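PDB 3E19: FeoA from Thermococcus thioreducens, which is probably a metal-binding regulator of iron uptake, built on a small SH3-like beta-barrel. Local coordinates for residues Val4-Leu7 with Ser8-Gly11. Residues are numbered along the deposited sequence; the frame is centred on the assembly and turned at random.
Sequences VVPL and SEMG
A short 3-10 helix at L7-E9, following strand 4-6, starts the loop that leads on to strand 15-21 of the SH3-like barrel and brings E9 and M10 back against P6 and L7. Two successive i to i+3 backbone hydrogen bonds close it: E9 N to P6 O (2.9 Å) and M10 N to L7 O (3.0 Å). On the outer side, the E9 side chain folds back over P6, with CG anti to its own carbonyl carbon (chi1 -70°) and the chain extended from there, which brings OE1 to 3.5 Å from P6 CD. S8 OG approaches the same ring at CB (3.4 Å). Replacing P6 with alanine, which lacks CG and CD, is likely to cost the E9 carboxylate its van der Waals contact with the ring and leave it freer to turn. On the buried side, the M10 side chain turns back toward V5 and L7: its CG meets V5 CG2 at 3.7 Å, and its SD comes within 4.0 Å of L7 CD1, the L7 and M10 side chains crossing at about a right angle. Both also pack on V44 of strand 41-46. The turn thus divides its chemistry, polar groups of S8 and E9 bordering the proline outside while L7 and M10 anchor it to the barrel core.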
loop_
_atom_site.group_PDB
_atom_site.type_symbol
_atom_site.label_atom_id
_atom_site.label_comp_id
_atom_site.label_asym_id
_atom_site.label_seq_id
_atom_site.Cartn_x
_atom_site.Cartn_y
_atom_site.Cartn_z
ATOM N N VAL C 4 4.750 -38.635 5.614
ATOM C CA VAL C 4 5.540 -37.460 5.821
ATOM C C VAL C 4 6.299 -37.218 4.545
ATOM O O VAL C 4 7.151 -38.008 4.143
ATOM C CB VAL C 4 6.509 -37.627 6.971
ATOM C CG1 VAL C 4 7.433 -36.397 7.072
ATOM C CG2 VAL C 4 5.729 -37.884 8.277
ATOM N N VAL C 5 5.947 -36.138 3.878
ATOM C CA VAL C 5 6.457 -35.904 2.514
ATOM C C VAL C 5 6.785 -34.450 2.321
ATOM O O VAL C 5 6.222 -33.620 3.027
ATOM C CB VAL C 5 5.396 -36.293 1.483
ATOM C CG1 VAL C 5 5.122 -37.801 1.555
ATOM C CG2 VAL C 5 4.161 -35.493 1.660
ATOM N N PRO C 6 7.701 -34.135 1.387
ATOM C CA PRO C 6 7.934 -32.747 1.024
ATOM C C PRO C 6 6.721 -32.112 0.366
ATOM O O PRO C 6 5.947 -32.772 -0.336
ATOM C CB PRO C 6 9.114 -32.824 0.037
ATOM C CG PRO C 6 9.713 -34.175 0.259
ATOM C CD PRO C 6 8.577 -35.044 0.620
ATOM N N LEU C 7 6.547 -30.821 0.590
ATOM C CA LEU C 7 5.404 -30.148 0.036
ATOM C C LEU C 7 5.426 -30.308 -1.480
ATOM O O LEU C 7 4.378 -30.415 -2.075
ATOM C CB LEU C 7 5.406 -28.691 0.458
ATOM C CG LEU C 7 4.480 -27.720 -0.246
ATOM C CD1 LEU C 7 3.101 -28.182 -0.030
ATOM C CD2 LEU C 7 4.742 -26.319 0.335
ATOM N N SER C 8 6.615 -30.338 -2.077
ATOM C CA SER C 8 6.805 -30.564 -3.538
ATOM C C SER C 8 6.157 -31.836 -4.081
ATOM O O SER C 8 5.917 -31.929 -5.299
ATOM C CB SER C 8 8.295 -30.589 -3.869
ATOM O OG SER C 8 8.976 -31.602 -3.134
ATOM N N GLU C 9 5.884 -32.809 -3.209
ATOM C CA GLU C 9 5.280 -34.064 -3.607
ATOM C C GLU C 9 3.791 -34.140 -3.363
ATOM O O GLU C 9 3.192 -35.149 -3.660
ATOM C CB GLU C 9 6.011 -35.256 -2.958
ATOM C CG GLU C 9 7.361 -35.415 -3.565
ATOM C CD GLU C 9 8.295 -36.340 -2.803
ATOM O OE1 GLU C 9 7.817 -37.199 -2.027
ATOM O OE2 GLU C 9 9.528 -36.176 -3.006
ATOM N N MET C 10 3.181 -33.068 -2.877
ATOM C CA MET C 10 1.781 -33.100 -2.537
ATOM C C MET C 10 0.944 -32.552 -3.682
ATOM O O MET C 10 1.384 -31.753 -4.471
ATOM C CB MET C 10 1.530 -32.282 -1.284
ATOM C CG MET C 10 2.164 -32.894 -0.085
ATOM S SD MET C 10 1.993 -31.816 1.342
ATOM C CE MET C 10 0.228 -32.005 1.688
ATOM N N GLY C 11 -0.279 -32.984 -3.770
ATOM C CA GLY C 11 -1.085 -32.643 -4.939
ATOM C C GLY C 11 -2.325 -31.902 -4.525
ATOM O O GLY C 11 -2.697 -31.934 -3.363
#